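Local coordinates for amidohydrolase family protein (Acinetobacter baumannii, PDB 4I6K) that probably hydrolyses 2-pyrone-4,6-dicarboxylic acid, a lactone, as a member of the amidohydrolase family, and binds citric acid in the crystal, at residues N81-A84 against M85-I89; F142-N145 against V146-L149. All coordinates share one frame; numbering follows the deposited sequence.

Contact 1 (N81-A84 against M85-I89)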
ATOM      1  N   ASN A  81       2.515  16.117   5.572  1.00 51.08           N
ATOM      2  CA  ASN A  81       1.624  16.446   6.680  1.00 48.33           C
ATOM      3  C   ASN A  81       0.704  15.278   6.952  1.00 38.93           C
ATOM      4  O   ASN A  81      -0.280  15.100   6.248  1.00 45.55           O
ATOM      5  CB  ASN A  81       0.790  17.681   6.367  1.00 41.82           C
ATOM      6  CG  ASN A  81      -0.044  18.127   7.551  1.00 55.65           C
ATOM      7  OD1 ASN A  81      -0.269  17.359   8.491  1.00 53.32           O
ATOM      8  ND2 ASN A  81      -0.502  19.377   7.519  1.00 52.58           N
ATOM      9  N   ASN A  82       1.039  14.474   7.957  1.00 40.14           N
ATOM     10  CA  ASN A  82       0.305  13.241   8.241  1.00 45.92           C
ATOM     11  C   ASN A  82      -0.863  13.421   9.221  1.00 52.58           C
ATOM     12  O   ASN A  82      -1.486  12.452   9.652  1.00 41.26           O
ATOM     13  CB  ASN A  82       1.267  12.177   8.761  1.00 47.40           C
ATOM     14  CG  ASN A  82       2.292  11.757   7.716  1.00 49.16           C
ATOM     15  OD1 ASN A  82       1.981  11.001   6.796  1.00 47.65           O
ATOM     16  ND2 ASN A  82       3.522  12.241   7.859  1.00 40.47           N
ATOM     17  N   GLN A  83      -1.220  14.650   9.537  1.00 51.47           N
ATOM     18  CA  GLN A  83      -2.206  14.901  10.576  1.00 56.98           C
ATOM     19  C   GLN A  83      -3.610  14.348  10.379  1.00 53.63           C
ATOM     20  O   GLN A  83      -4.196  13.843  11.317  1.00 48.92           O
ATOM     21  CB  GLN A  83      -2.308  16.394  10.851  1.00 58.51           C
ATOM     22  CG  GLN A  83      -1.277  16.885  11.815  1.00 71.59           C
ATOM     23  CD  GLN A  83      -1.402  16.240  13.159  1.00 78.65           C
ATOM     24  OE1 GLN A  83      -2.482  16.165  13.725  1.00 71.53           O
ATOM     25  NE2 GLN A  83      -0.293  15.774  13.686  1.00 81.35           N
ATOM     26  N   ALA A  84      -4.162  14.441   9.182  1.00 50.85           N
ATOM     27  CA  ALA A  84      -5.502  13.873   8.970  1.00 48.90           C
ATOM     28  C   ALA A  84      -5.535  12.389   9.335  1.00 49.05           C
ATOM     29  O   ALA A  84      -6.411  11.936  10.072  1.00 52.69           O
ATOM     30  CB  ALA A  84      -5.954  14.079   7.543  1.00 41.51           C
ATOM     31  N   MET A  85      -4.563  11.642   8.813  1.00 48.35           N
ATOM     32  CA  MET A  85      -4.421  10.223   9.120  1.00 54.52           C
ATOM     33  C   MET A  85      -4.174   9.951  10.611  1.00 53.06           C
ATOM     34  O   MET A  85      -4.754   9.026  11.191  1.00 45.16           O
ATOM     35  CB  MET A  85      -3.280   9.613   8.300  1.00 50.36           C
ATOM     36  CG  MET A  85      -3.089   8.132   8.557  1.00 51.63           C
ATOM     37  SD  MET A  85      -1.775   7.411   7.573  1.00 52.38           S
ATOM     38  CE  MET A  85      -0.374   8.346   8.168  1.00 35.03           C
ATOM     39  N   LEU A  86      -3.286  10.736  11.217  1.00 41.53           N
ATOM     40  CA  LEU A  86      -3.011  10.602  12.648  1.00 53.74           C
ATOM     41  C   LEU A  86      -4.262  10.783  13.526  1.00 58.32           C
ATOM     42  O   LEU A  86      -4.472  10.027  14.483  1.00 53.54           O
ATOM     43  CB  LEU A  86      -1.906  11.570  13.066  1.00 49.40           C
ATOM     44  CG  LEU A  86      -0.512  11.145  12.585  1.00 51.74           C
ATOM     45  CD1 LEU A  86       0.511  12.232  12.867  1.00 49.40           C
ATOM     46  CD2 LEU A  86      -0.094   9.815  13.235  1.00 48.23           C
ATOM     47  N   ASN A  87      -5.091  11.770  13.190  1.00 46.29           N
ATOM     48  CA  ASN A  87      -6.340  12.002  13.926  1.00 58.67           C
ATOM     49  C   ASN A  87      -7.347  10.867  13.770  1.00 54.07           C
ATOM     50  O   ASN A  87      -8.038  10.498  14.725  1.00 52.04           O
ATOM     51  CB  ASN A  87      -6.967  13.339  13.523  1.00 64.54           C
ATOM     52  CG  ASN A  87      -6.157  14.530  14.012  1.00 75.35           C
ATOM     53  OD1 ASN A  87      -5.974  14.716  15.216  1.00 88.83           O
ATOM     54  ND2 ASN A  87      -5.662  15.337  13.080  1.00 74.12           N
ATOM     55  N   ALA A  88      -7.404  10.300  12.569  1.00 52.10           N
ATOM     56  CA  ALA A  88      -8.328   9.214  12.278  1.00 51.28           C
ATOM     57  C   ALA A  88      -7.964   7.977  13.080  1.00 57.18           C
ATOM     58  O   ALA A  88      -8.846   7.291  13.606  1.00 46.10           O
ATOM     59  CB  ALA A  88      -8.328   8.900  10.783  1.00 48.73           C
ATOM     60  N   ILE A  89      -6.662   7.692  13.157  1.00 60.39           N
ATOM     61  CA  ILE A  89      -6.159   6.542  13.907  1.00 59.41           C
ATOM     62  C   ILE A  89      -6.550   6.671  15.365  1.00 56.39           C
ATOM     63  O   ILE A  89      -7.140   5.757  15.936  1.00 61.95           O
ATOM     64  CB  ILE A  89      -4.629   6.436  13.850  1.00 65.60           C
ATOM     65  CG1 ILE A  89      -4.136   6.332  12.408  1.00 71.01           C
ATOM     66  CG2 ILE A  89      -4.165   5.227  14.635  1.00 70.12           C
ATOM     67  CD1 ILE A  89      -4.393   4.999  11.794  1.00 82.26           C
TER
HETATM   68  O   HOH W   1      -2.928  12.854   6.466  1.00 42.36           O
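The carbonyl oxygen N82 O accepts the amide of L86, with L86 N 2.9 Å from N82 O, and L86 CG packs 3.4 Å from N82 O, so the first turn of helix 83-91 is closed by a polar bond with leucine carbon beside it. One residue on, N87 N donates to Q83 O at 2.9 Å, and A88 N to A84 O. N82 holds the N-cap position but makes no capping bond: its ND2 is given to V101 O, next to strand 96-100. The start of the helix is served by an Asx turn instead, in which N81 OD1 takes the amide Q83 N at 3.1 Å, and by a water that accepts from M85 N. On the outer side, the bend of Q83 at chi2 (-62°) lays its amide against two neighbours. NE2 of Q83 rests 3.7 Å from L86 CD1, while Q83 OE1 receives a weak bond from N87 ND2 at 3.3 Å, the two amide planes 68° apart. Inward, M85 runs alongside N82, its CE 3.8 Å from N82 OD1. The helix start is thus two-sided: M85 and L86 pack on I119 beneath, whereas the weak Q83-N87 amide bond lies on the exposed face.

Contact 2 (F142-N145 against V146-L149)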
ATOM      1  N   PHE A 142      18.381   7.258   7.367  1.00 50.94           N
ATOM      2  CA  PHE A 142      16.935   7.159   7.498  1.00 48.08           C
ATOM      3  C   PHE A 142      16.543   5.693   7.556  1.00 42.51           C
ATOM      4  O   PHE A 142      15.857   5.253   8.475  1.00 49.61           O
ATOM      5  CB  PHE A 142      16.267   7.808   6.288  1.00 50.32           C
ATOM      6  CG  PHE A 142      14.773   7.728   6.312  1.00 43.98           C
ATOM      7  CD1 PHE A 142      14.091   7.044   5.334  1.00 49.87           C
ATOM      8  CD2 PHE A 142      14.057   8.332   7.324  1.00 40.65           C
ATOM      9  CE1 PHE A 142      12.724   6.977   5.356  1.00 49.79           C
ATOM     10  CE2 PHE A 142      12.699   8.261   7.350  1.00 45.78           C
ATOM     11  CZ  PHE A 142      12.028   7.585   6.370  1.00 41.87           C
ATOM     12  N   LEU A 143      17.003   4.938   6.563  1.00 43.54           N
ATOM     13  CA  LEU A 143      16.592   3.552   6.399  1.00 46.06           C
ATOM     14  C   LEU A 143      17.033   2.666   7.537  1.00 43.59           C
ATOM     15  O   LEU A 143      16.285   1.800   7.952  1.00 39.70           O
ATOM     16  CB  LEU A 143      17.097   2.994   5.078  1.00 46.86           C
ATOM     17  CG  LEU A 143      16.371   3.585   3.880  1.00 51.40           C
ATOM     18  CD1 LEU A 143      17.078   3.191   2.610  1.00 42.24           C
ATOM     19  CD2 LEU A 143      14.899   3.144   3.860  1.00 35.34           C
ATOM     20  N   ARG A 144      18.249   2.869   8.039  1.00 40.91           N
ATOM     21  CA  ARG A 144      18.687   2.121   9.216  1.00 42.95           C
ATOM     22  C   ARG A 144      17.775   2.419  10.403  1.00 41.39           C
ATOM     23  O   ARG A 144      17.487   1.550  11.226  1.00 37.63           O
ATOM     24  CB  ARG A 144      20.140   2.442   9.545  1.00 44.47           C
ATOM     25  CG  ARG A 144      21.119   1.808   8.574  1.00 48.59           C
ATOM     26  CD  ARG A 144      20.883   0.319   8.490  1.00 50.17           C
ATOM     27  NE  ARG A 144      21.504  -0.290   7.312  1.00 57.66           N
ATOM     28  CZ  ARG A 144      21.470  -1.595   7.048  1.00 54.36           C
ATOM     29  NH1 ARG A 144      22.052  -2.082   5.949  1.00 50.20           N
ATOM     30  NH2 ARG A 144      20.851  -2.416   7.894  1.00 42.19           N
ATOM     31  N   ASN A 145      17.296   3.656  10.474  1.00 43.47           N
ATOM     32  CA  ASN A 145      16.353   4.029  11.522  1.00 47.25           C
ATOM     33  C   ASN A 145      15.015   3.297  11.428  1.00 47.65           C
ATOM     34  O   ASN A 145      14.532   2.754  12.423  1.00 48.73           O
ATOM     35  CB  ASN A 145      16.131   5.533  11.522  1.00 38.69           C
ATOM     36  CG  ASN A 145      17.274   6.280  12.156  1.00 53.19           C
ATOM     37  OD1 ASN A 145      17.866   5.821  13.136  1.00 65.18           O
ATOM     38  ND2 ASN A 145      17.589   7.442  11.608  1.00 42.81           N
ATOM     39  N   VAL A 146      14.424   3.298  10.230  1.00 47.58           N
ATOM     40  CA  VAL A 146      13.209   2.536   9.953  1.00 44.58           C
ATOM     41  C   VAL A 146      13.398   1.055  10.313  1.00 42.01           C
ATOM     42  O   VAL A 146      12.534   0.430  10.926  1.00 38.04           O
ATOM     43  CB  VAL A 146      12.774   2.648   8.445  1.00 43.16           C
ATOM     44  CG1 VAL A 146      11.472   1.862   8.175  1.00 39.46           C
ATOM     45  CG2 VAL A 146      12.580   4.086   8.039  1.00 38.99           C
ATOM     46  N   GLU A 147      14.518   0.487   9.885  1.00 42.53           N
ATOM     47  CA  GLU A 147      14.840  -0.895  10.238  1.00 46.78           C
ATOM     48  C   GLU A 147      14.793  -1.111  11.764  1.00 50.78           C
ATOM     49  O   GLU A 147      14.168  -2.052  12.252  1.00 48.47           O
ATOM     50  CB  GLU A 147      16.220  -1.219   9.705  1.00 39.65           C
ATOM     51  CG  GLU A 147      16.652  -2.654   9.830  1.00 41.85           C
ATOM     52  CD  GLU A 147      18.047  -2.837   9.275  1.00 40.72           C
ATOM     53  OE1 GLU A 147      18.881  -1.923   9.451  1.00 48.81           O
ATOM     54  OE2 GLU A 147      18.314  -3.878   8.652  1.00 40.19           O
ATOM     55  N   SER A 148      15.446  -0.217  12.503  1.00 44.95           N
ATOM     56  CA  SER A 148      15.480  -0.272  13.961  1.00 51.75           C
ATOM     57  C   SER A 148      14.099  -0.234  14.572  1.00 47.45           C
ATOM     58  O   SER A 148      13.874  -0.809  15.631  1.00 52.38           O
ATOM     59  CB  SER A 148      16.276   0.909  14.498  1.00 39.27           C
ATOM     60  OG  SER A 148      17.419   1.105  13.686  1.00 71.32           O
ATOM     61  N   LEU A 149      13.180   0.452  13.907  1.00 52.67           N
ATOM     62  CA  LEU A 149      11.841   0.646  14.447  1.00 52.33           C
ATOM     63  C   LEU A 149      10.880  -0.483  14.086  1.00 54.39           C
ATOM     64  O   LEU A 149       9.717  -0.470  14.502  1.00 46.16           O
ATOM     65  CB  LEU A 149      11.270   1.980  13.982  1.00 49.45           C
ATOM     66  CG  LEU A 149      11.937   3.210  14.599  1.00 60.81           C
ATOM     67  CD1 LEU A 149      11.483   4.482  13.879  1.00 54.88           C
ATOM     68  CD2 LEU A 149      11.630   3.285  16.094  1.00 42.29           C
TER
HETATM   69  O   HOH W   2      19.038  -0.489  11.658  1.00 42.90           O
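One face of the F142 ring is covered by a methyl of V146: CG2 stands 4.0 Å from the ring centroid and 17° off the normal, a CH-pi contact displaced toward the CE1-CZ rim. The first torsion of F142, with CG opposite the backbone N, carries the ring toward the residue four positions on. The other flat pair is R144 and E147, whose side chains run alongside each other. OE1 of E147 lies at the guanidinium edge, 2.6 Å from R144 NH2, in a salt bridge that uses the syn lone pair; the contact is 22° out of the guanidinium plane, and the two planes are 43° apart. The remaining carboxylate oxygen, E147 OE2, accepts the amide of S173, and Y172 packs on R144. A water donates both to E147 OE1 and to R144 O. That carbonyl is further gripped by S148, whose N (3.0 Å) and OG (2.5 Å) reach R144 O from opposite faces of its plane. Near the end of helix 137-148 the bonding slackens, L149 N reaching N145 O only weakly at 3.1 Å. The water ties the salt bridge to the carbonyl that S148 grips: OE1 is shared by arginine and water, which would favour an ionised carboxylate, while the serine hydroxyl donates to the backbone of its own helix.

In the fold
Contacts 1 and 2 sit on different helices of the parallel beta-alpha barrel characteristic of amidohydrolases: helix 83-91 links strands 69-73 and 96-100, while helix 137-148 links strands 119-125 and 152-156, with helix 108-115 coming between them in the chain. Their centres are 22 Å apart and their nearest atoms about 10 Å, so they do not touch. Strands 96-100 and 119-125 are neighbours in the sheet; M85 and L86 of contact 1 lean on I119 of the latter, and N145 and L149 of contact 2 pack against helix 108-115, which leads into it. The citric acid is about 10 Å from the side chain of M85.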